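Local structure of purine nucleoside phosphorylase (Schistosoma mansoni, 5TBV) at residues Glu191-Phe196 with Gly215-Gly220; Ala64-Asn69 with Gln84-Met89. The protein probably catalyses the reversible phosphorolysis of purine nucleosides such as inosine and guanosine, releasing the free base and ribose 1-phosphate. All coordinates share one frame; numbering follows the deposited sequence.

Interaction 1. Residues Glu191-Phe196 with Gly215-Gly220. With TBN ('2-(4-amino-pyrrolo[2,3-D]pyrimidin-7-yl)-5-hydroxymethyl-tetrahydro-furan-3,4-diol), chain B.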
ATOM      1  N   GLU A 191     -15.088 -13.140  18.516  1.00 22.77           N
ATOM      2  CA  GLU A 191     -14.766 -11.739  18.274  1.00 30.41           C
ATOM      3  C   GLU A 191     -13.367 -11.652  17.675  1.00 27.55           C
ATOM      4  O   GLU A 191     -12.520 -12.508  17.950  1.00 26.11           O
ATOM      5  CB  GLU A 191     -14.855 -10.923  19.555  1.00 33.96           C
ATOM      6  CG  GLU A 191     -13.729 -11.154  20.521  1.00 45.82           C
ATOM      7  CD  GLU A 191     -14.012 -10.525  21.870  1.00 57.31           C
ATOM      8  OE1 GLU A 191     -15.155 -10.028  22.045  1.00 57.54           O
ATOM      9  OE2 GLU A 191     -13.105 -10.527  22.741  1.00 58.77           O
ATOM     10  N   GLY A 192     -13.117 -10.641  16.842  1.00 23.87           N
ATOM     11  CA  GLY A 192     -11.820 -10.663  16.181  1.00 27.39           C
ATOM     12  C   GLY A 192     -11.489  -9.382  15.447  1.00 26.07           C
ATOM     13  O   GLY A 192     -12.348  -8.527  15.226  1.00 22.91           O
ATOM     14  N   VAL A 193     -10.213  -9.295  15.049  1.00 22.36           N
ATOM     15  CA  VAL A 193      -9.669  -8.191  14.252  1.00 20.70           C
ATOM     16  C   VAL A 193      -9.739  -8.560  12.768  1.00 21.88           C
ATOM     17  O   VAL A 193      -9.329  -9.661  12.378  1.00 28.42           O
ATOM     18  CB  VAL A 193      -8.220  -7.886  14.688  1.00 20.45           C
ATOM     19  CG1 VAL A 193      -7.574  -6.772  13.817  1.00 20.46           C
ATOM     20  CG2 VAL A 193      -8.195  -7.513  16.167  1.00 29.34           C
ATOM     21  N   TYR A 194     -10.241  -7.644  11.935  1.00 19.52           N
ATOM     22  CA  TYR A 194     -10.411  -7.845  10.490  1.00 22.48           C
ATOM     23  C   TYR A 194      -9.278  -7.159   9.715  1.00 22.38           C
ATOM     24  O   TYR A 194      -9.111  -5.937   9.817  1.00 20.50           O
ATOM     25  CB  TYR A 194     -11.771  -7.281  10.036  1.00 19.01           C
ATOM     26  CG  TYR A 194     -12.147  -7.398   8.550  1.00 24.56           C
ATOM     27  CD1 TYR A 194     -11.748  -6.426   7.619  1.00 20.03           C
ATOM     28  CD2 TYR A 194     -12.973  -8.435   8.094  1.00 25.62           C
ATOM     29  CE1 TYR A 194     -12.126  -6.502   6.281  1.00 20.43           C
ATOM     30  CE2 TYR A 194     -13.355  -8.526   6.733  1.00 25.19           C
ATOM     31  CZ  TYR A 194     -12.921  -7.558   5.836  1.00 23.53           C
ATOM     32  OH  TYR A 194     -13.286  -7.626   4.503  1.00 18.83           O
ATOM     33  N   ALA A 195      -8.532  -7.933   8.910  1.00 21.06           N
ATOM     34  CA  ALA A 195      -7.531  -7.377   7.994  1.00 23.10           C
ATOM     35  C   ALA A 195      -8.165  -7.091   6.633  1.00 20.41           C
ATOM     36  O   ALA A 195      -8.800  -7.968   6.045  1.00 21.82           O
ATOM     37  CB  ALA A 195      -6.336  -8.329   7.828  1.00 15.41           C
ATOM     38  N   PHE A 196      -7.994  -5.862   6.135  1.00 18.14           N
ATOM     39  CA  PHE A 196      -8.430  -5.467   4.780  1.00 17.69           C
ATOM     40  C   PHE A 196      -7.270  -5.699   3.798  1.00 23.88           C
ATOM     41  O   PHE A 196      -6.243  -5.017   3.886  1.00 22.38           O
ATOM     42  CB  PHE A 196      -8.880  -3.999   4.787  1.00 19.53           C
ATOM     43  CG  PHE A 196      -9.379  -3.441   3.428  1.00 21.11           C
ATOM     44  CD1 PHE A 196      -9.930  -4.261   2.433  1.00 25.22           C
ATOM     45  CD2 PHE A 196      -9.347  -2.054   3.195  1.00 21.51           C
ATOM     46  CE1 PHE A 196     -10.416  -3.706   1.199  1.00 22.52           C
ATOM     47  CE2 PHE A 196      -9.818  -1.496   1.979  1.00 20.10           C
ATOM     48  CZ  PHE A 196     -10.360  -2.337   0.984  1.00 22.80           C
ATOM     49  N   GLY A 215      -1.487 -10.457  14.333  1.00 35.48           N
ATOM     50  CA  GLY A 215      -2.615 -10.344  15.238  1.00 39.66           C
ATOM     51  C   GLY A 215      -3.980 -10.238  14.600  1.00 36.87           C
ATOM     52  O   GLY A 215      -4.925  -9.793  15.269  1.00 34.91           O
ATOM     53  N   CYS A 216      -4.121 -10.626  13.338  1.00 22.79           N
ATOM     54  CA  CYS A 216      -5.405 -10.579  12.678  1.00 23.82           C
ATOM     55  C   CYS A 216      -6.141 -11.900  12.869  1.00 26.83           C
ATOM     56  O   CYS A 216      -5.534 -12.972  12.808  1.00 30.75           O
ATOM     57  CB  CYS A 216      -5.223 -10.295  11.186  1.00 23.90           C
ATOM     58  SG  CYS A 216      -4.225  -8.831  10.811  1.00 29.32           S
ATOM     59  N   ASP A 217      -7.459 -11.820  13.048  1.00 22.36           N
ATOM     60  CA  ASP A 217      -8.260 -13.024  13.185  1.00 25.60           C
ATOM     61  C   ASP A 217      -8.939 -13.444  11.893  1.00 23.57           C
ATOM     62  O   ASP A 217      -9.198 -14.640  11.708  1.00 28.23           O
ATOM     63  CB  ASP A 217      -9.310 -12.833  14.290  1.00 24.75           C
ATOM     64  CG  ASP A 217      -8.668 -12.564  15.636  1.00 30.95           C
ATOM     65  OD1 ASP A 217      -8.123 -13.520  16.248  1.00 32.62           O
ATOM     66  OD2 ASP A 217      -8.684 -11.393  16.069  1.00 24.88           O
ATOM     67  N   VAL A 218      -9.225 -12.494  11.001  1.00 20.55           N
ATOM     68  CA  VAL A 218      -9.890 -12.757   9.721  1.00 22.23           C
ATOM     69  C   VAL A 218      -9.378 -11.760   8.686  1.00 24.18           C
ATOM     70  O   VAL A 218      -8.835 -10.701   9.026  1.00 21.93           O
ATOM     71  CB  VAL A 218     -11.436 -12.650   9.812  1.00 25.19           C
ATOM     72  CG1 VAL A 218     -12.006 -13.552  10.895  1.00 29.73           C
ATOM     73  CG2 VAL A 218     -11.865 -11.197  10.066  1.00 30.43           C
ATOM     74  N   VAL A 219      -9.601 -12.079   7.406  1.00 19.02           N
ATOM     75  CA  VAL A 219      -9.152 -11.241   6.294  1.00 20.45           C
ATOM     76  C   VAL A 219     -10.227 -11.223   5.207  1.00 18.03           C
ATOM     77  O   VAL A 219     -10.829 -12.258   4.899  1.00 20.58           O
ATOM     78  CB  VAL A 219      -7.791 -11.743   5.739  1.00 21.29           C
ATOM     79  CG1 VAL A 219      -7.878 -13.214   5.266  1.00 22.93           C
ATOM     80  CG2 VAL A 219      -7.305 -10.844   4.604  1.00 20.25           C
ATOM     81  N   GLY A 220     -10.476 -10.048   4.626  1.00 19.13           N
ATOM     82  CA  GLY A 220     -11.369  -9.982   3.478  1.00 20.13           C
ATOM     83  C   GLY A 220     -11.093  -8.734   2.658  1.00 21.84           C
ATOM     84  O   GLY A 220     -10.175  -7.970   2.961  1.00 19.76           O
TER
HETATM   85  O5' TBN B 301     -14.709 -14.752  -2.696  1.00 36.30           O
HETATM   86  C5' TBN B 301     -14.201 -13.437  -2.685  1.00 35.72           C
HETATM   87  C4' TBN B 301     -15.196 -12.432  -2.116  1.00 34.59           C
HETATM   88  O4' TBN B 301     -15.559 -12.823  -0.830  1.00 32.90           O
HETATM   89  C1' TBN B 301     -14.696 -12.276   0.114  1.00 31.38           C
HETATM   90  N9  TBN B 301     -13.838 -13.362   0.610  1.00 30.45           N
HETATM   91  C8  TBN B 301     -14.338 -14.580   0.812  1.00 30.12           C
HETATM   92  C7  TBN B 301     -13.412 -15.462   1.259  1.00 27.76           C
HETATM   93  C5  TBN B 301     -12.241 -14.697   1.334  1.00 26.98           C
HETATM   94  C6  TBN B 301     -10.833 -14.979   1.729  1.00 25.00           C
HETATM   95  N1  TBN B 301      -9.963 -13.982   1.663  1.00 26.58           N
HETATM   96  C2  TBN B 301     -10.344 -12.786   1.256  1.00 25.90           C
HETATM   97  N3  TBN B 301     -11.575 -12.460   0.906  1.00 25.89           N
HETATM   98  C4  TBN B 301     -12.553 -13.347   0.913  1.00 27.08           C
HETATM   99  N6  TBN B 301     -10.423 -16.198   2.119  1.00 24.24           N
HETATM  100  C2' TBN B 301     -13.965 -11.144  -0.589  1.00 32.37           C
HETATM  101  O2' TBN B 301     -14.097 -10.006   0.161  1.00 31.12           O
HETATM  102  C3' TBN B 301     -14.579 -11.056  -1.968  1.00 37.56           C
HETATM  103  O3' TBN B 301     -15.523 -10.016  -2.117  1.00 53.98           O
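Tyr-194 lies across Val-218 at about a right angle, the valine methyl CG2 reaching Tyr-194 CD2 at 3.6 Å. The ring gets there because CG stands anti to the backbone N (chi1 -180°), which carries it over toward Gly-220 of the neighbouring strand; Tyr-194 OH ends 3.2 Å from Gly-220 CA, Gly-220 having no CB to stand in the hydroxyl's way, and it hydrogen-bonds Ser-222 N just beyond. On the other face of the sheet, Ala-195 CB meets Cys-216 SG at 3.7 Å, with CG2 of Val-219 somewhat farther off. Strands 189-196 and 218-220 run parallel as the two strands of a beta-alpha-beta unit, joined through helix 205-214, which closes in a Schellman motif at Gly-215. The ladder between them opens at Val-193 O, which accepts Val-218 N and, in addition, Asp-217 N from the turn just before the strand; it continues with Ala-195 N to Val-218 O and Gly-220 N to Ala-195 O. Asp-217 also reaches back with its carboxylate: OD2 accepts Val-193 N through its anti lone pair at 2.8 Å, in a nearly straight bond (169°), while OD1 is held by Asn-123 ND2. The C-terminal end of strand 218-220 borders the nucleoside pocket, with Gly-220 CA 3.6 Å from N3 of the bound tubercidin and Val-219 O 3.7 Å from its C2.

Interaction 2. Residues Ala64-Asn69 with Gln84-Met89. With SO4 (sulfate ion), chain C.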
ATOM      1  N   ALA A  64     -20.435 -11.742  -8.641  1.00 34.68           N
ATOM      2  CA  ALA A  64     -21.452 -12.760  -8.385  1.00 37.91           C
ATOM      3  C   ALA A  64     -21.881 -12.769  -6.916  1.00 35.05           C
ATOM      4  O   ALA A  64     -21.054 -12.727  -6.003  1.00 33.20           O
ATOM      5  CB  ALA A  64     -20.921 -14.139  -8.779  1.00 40.26           C
ATOM      6  N   GLY A  65     -23.184 -12.851  -6.685  1.00 33.81           N
ATOM      7  CA  GLY A  65     -23.689 -12.852  -5.332  1.00 36.80           C
ATOM      8  C   GLY A  65     -23.956 -11.478  -4.769  1.00 34.82           C
ATOM      9  O   GLY A  65     -24.148 -11.351  -3.559  1.00 35.70           O
ATOM     10  N   HIS A  66     -23.979 -10.448  -5.614  1.00 34.34           N
ATOM     11  CA  HIS A  66     -24.294  -9.080  -5.208  1.00 32.21           C
ATOM     12  C   HIS A  66     -25.353  -8.551  -6.171  1.00 35.36           C
ATOM     13  O   HIS A  66     -25.027  -8.156  -7.291  1.00 30.01           O
ATOM     14  CB  HIS A  66     -23.042  -8.210  -5.205  1.00 28.96           C
ATOM     15  CG  HIS A  66     -22.036  -8.623  -4.168  1.00 32.94           C
ATOM     16  ND1 HIS A  66     -21.942  -8.008  -2.932  1.00 31.66           N
ATOM     17  CD2 HIS A  66     -21.109  -9.614  -4.167  1.00 31.95           C
ATOM     18  CE1 HIS A  66     -20.987  -8.591  -2.224  1.00 29.71           C
ATOM     19  NE2 HIS A  66     -20.471  -9.573  -2.946  1.00 30.69           N
ATOM     20  N   VAL A  67     -26.613  -8.569  -5.732  1.00 34.34           N
ATOM     21  CA  VAL A  67     -27.738  -8.042  -6.505  1.00 35.24           C
ATOM     22  C   VAL A  67     -27.821  -6.524  -6.336  1.00 35.25           C
ATOM     23  O   VAL A  67     -27.817  -6.002  -5.210  1.00 36.68           O
ATOM     24  CB  VAL A  67     -29.042  -8.720  -6.059  1.00 34.15           C
ATOM     25  CG1 VAL A  67     -30.216  -8.306  -6.944  1.00 39.10           C
ATOM     26  CG2 VAL A  67     -28.857 -10.235  -6.056  1.00 33.72           C
ATOM     27  N   GLY A  68     -27.902  -5.803  -7.448  1.00 35.60           N
ATOM     28  CA  GLY A  68     -27.890  -4.353  -7.339  1.00 33.04           C
ATOM     29  C   GLY A  68     -29.237  -3.689  -7.088  1.00 36.13           C
ATOM     30  O   GLY A  68     -29.732  -2.974  -7.966  1.00 30.95           O
ATOM     31  N   ASN A  69     -29.834  -3.908  -5.901  1.00 32.56           N
ATOM     32  CA  ASN A  69     -31.088  -3.283  -5.480  1.00 26.27           C
ATOM     33  C   ASN A  69     -30.946  -2.677  -4.087  1.00 28.74           C
ATOM     34  O   ASN A  69     -30.280  -3.257  -3.217  1.00 27.26           O
ATOM     35  CB  ASN A  69     -32.271  -4.277  -5.389  1.00 29.74           C
ATOM     36  CG  ASN A  69     -32.675  -4.879  -6.725  1.00 37.32           C
ATOM     37  OD1 ASN A  69     -32.809  -4.190  -7.741  1.00 35.51           O
ATOM     38  ND2 ASN A  69     -32.907  -6.180  -6.715  1.00 40.82           N
ATOM     39  N   GLN A  84     -28.696  -4.811  -1.137  1.00 23.54           N
ATOM     40  CA  GLN A  84     -28.725  -6.231  -1.478  1.00 30.01           C
ATOM     41  C   GLN A  84     -27.433  -6.712  -2.143  1.00 35.99           C
ATOM     42  O   GLN A  84     -27.290  -7.910  -2.417  1.00 43.24           O
ATOM     43  CB  GLN A  84     -29.939  -6.525  -2.377  1.00 33.88           C
ATOM     44  CG  GLN A  84     -30.255  -8.008  -2.535  1.00 36.37           C
ATOM     45  CD  GLN A  84     -31.563  -8.264  -3.245  1.00 40.82           C
ATOM     46  OE1 GLN A  84     -32.320  -7.338  -3.524  1.00 40.34           O
ATOM     47  NE2 GLN A  84     -31.848  -9.535  -3.524  1.00 51.54           N
ATOM     48  N   GLY A  85     -26.491  -5.817  -2.379  1.00 30.29           N
ATOM     49  CA  GLY A  85     -25.160  -6.166  -2.840  1.00 30.89           C
ATOM     50  C   GLY A  85     -24.289  -4.957  -2.582  1.00 30.59           C
ATOM     51  O   GLY A  85     -24.789  -3.829  -2.487  1.00 30.21           O
ATOM     52  N   ARG A  86     -22.985  -5.189  -2.449  1.00 22.03           N
ATOM     53  CA  ARG A  86     -22.092  -4.080  -2.156  1.00 22.71           C
ATOM     54  C   ARG A  86     -21.069  -3.938  -3.273  1.00 26.70           C
ATOM     55  O   ARG A  86     -20.876  -4.852  -4.085  1.00 22.33           O
ATOM     56  CB  ARG A  86     -21.380  -4.267  -0.793  1.00 22.87           C
ATOM     57  CG  ARG A  86     -20.425  -5.462  -0.727  1.00 22.15           C
ATOM     58  CD  ARG A  86     -19.116  -5.102   0.043  1.00 20.52           C
ATOM     59  NE  ARG A  86     -19.306  -4.732   1.456  1.00 22.97           N
ATOM     60  CZ  ARG A  86     -19.686  -5.580   2.413  1.00 21.65           C
ATOM     61  NH1 ARG A  86     -19.941  -6.867   2.135  1.00 20.93           N
ATOM     62  NH2 ARG A  86     -19.794  -5.152   3.663  1.00 25.55           N
ATOM     63  N   LEU A  87     -20.431  -2.762  -3.296  1.00 25.26           N
ATOM     64  CA  LEU A  87     -19.333  -2.411  -4.191  1.00 22.04           C
ATOM     65  C   LEU A  87     -17.994  -2.656  -3.511  1.00 25.85           C
ATOM     66  O   LEU A  87     -17.856  -2.444  -2.301  1.00 22.72           O
ATOM     67  CB  LEU A  87     -19.421  -0.938  -4.597  1.00 24.37           C
ATOM     68  CG  LEU A  87     -20.753  -0.531  -5.231  1.00 30.52           C
ATOM     69  CD1 LEU A  87     -20.810   0.975  -5.336  1.00 36.29           C
ATOM     70  CD2 LEU A  87     -20.963  -1.203  -6.606  1.00 27.43           C
ATOM     71  N   HIS A  88     -16.989  -3.072  -4.306  1.00 22.72           N
ATOM     72  CA  HIS A  88     -15.656  -3.369  -3.790  1.00 20.87           C
ATOM     73  C   HIS A  88     -14.592  -2.587  -4.551  1.00 24.16           C
ATOM     74  O   HIS A  88     -14.720  -2.354  -5.757  1.00 22.99           O
ATOM     75  CB  HIS A  88     -15.306  -4.873  -3.921  1.00 20.52           C
ATOM     76  CG  HIS A  88     -16.375  -5.802  -3.434  1.00 19.32           C
ATOM     77  ND1 HIS A  88     -17.532  -6.054  -4.148  1.00 19.82           N
ATOM     78  CD2 HIS A  88     -16.436  -6.589  -2.329  1.00 21.77           C
ATOM     79  CE1 HIS A  88     -18.273  -6.932  -3.490  1.00 24.22           C
ATOM     80  NE2 HIS A  88     -17.632  -7.276  -2.386  1.00 28.22           N
ATOM     81  N   MET A  89     -13.498  -2.250  -3.854  1.00 23.53           N
ATOM     82  CA  MET A  89     -12.419  -1.499  -4.505  1.00 22.71           C
ATOM     83  C   MET A  89     -11.668  -2.336  -5.563  1.00 25.10           C
ATOM     84  O   MET A  89     -11.181  -1.769  -6.552  1.00 24.15           O
ATOM     85  CB  MET A  89     -11.443  -0.935  -3.455  1.00 19.67           C
ATOM     86  CG  MET A  89     -12.003   0.191  -2.518  1.00 23.43           C
ATOM     87  SD  MET A  89     -12.569   1.687  -3.397  1.00 28.24           S
ATOM     88  CE  MET A  89     -11.044   2.404  -4.058  1.00 20.36           C
TER
HETATM   89  S   SO4 C 302     -17.831  -9.552   0.504  1.00 37.49           S
HETATM   90  O1  SO4 C 302     -17.219 -10.282  -0.667  1.00 40.73           O
HETATM   91  O2  SO4 C 302     -16.737  -9.027   1.337  1.00 37.59           O
HETATM   92  O3  SO4 C 302     -18.680 -10.353   1.389  1.00 37.54           O
HETATM   93  O4  SO4 C 302     -18.608  -8.422   0.004  1.00 37.41           O
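His-66 and Gly-85 bring their CA atoms within 3.9 Å where two loops meet, the touching parts of the two loops running 126° apart, and Gln-84 N donates to Asn-69 O at 3.0 Å. The loops flank the hairpin of strands 69-75 and 78-83 and lead into the anion site of this phosphorylase-superfamily fold, where a sulfate probably marks the phosphate position. At the outer end, Gln-84 and Val-67 lie side by side and point the same way: with CG anti to the backbone N (chi1 -167°) and the chain extended, Gln-84 lays CG against Val-67 CB at 3.8 Å. Deeper in, His-66 is held at both ring nitrogens. Its ND1 accepts Arg-86 N at 3.0 Å in an almost linear bond, the donor tilted somewhat from the ring plane, and NE2 is engaged by Ser-35 OG. His-88 comes from the opposite direction and forms a T-shaped stack, its CE1 edge above the His-66 face, offset toward the rim, with planes at 89°. Glu-91 holds His-88 ND1, and Glu-226 forms a salt bridge with Arg-86 NE. Sulfate O4 accepts both Arg-86 NH1 at 3.0 Å and His-88 NE2 at 2.8 Å.

How the interactions relate
Along the chain the two contacts come in series: interaction 2 closes at Met-89 well before interaction 1 opens at Glu-191. Their centres lie about 22 Å apart, and their nearest atoms approach to about 5 Å without touching. Both are built on one mixed sheet: the loops of interaction 2 adjoin strands 69-75 and 78-83, interaction 1 pairs strands 189-196 and 218-220, and strands 29-32 and 112-121 lie between 78-83 and 218-220. They converge on the bound nucleoside and sulfate, which probably mark the active site. Ser-222, just past strand 218-220, meets Tyr-194 OH with its backbone N and the sulfate with its OG, so interaction 1 is in touch with the anion site.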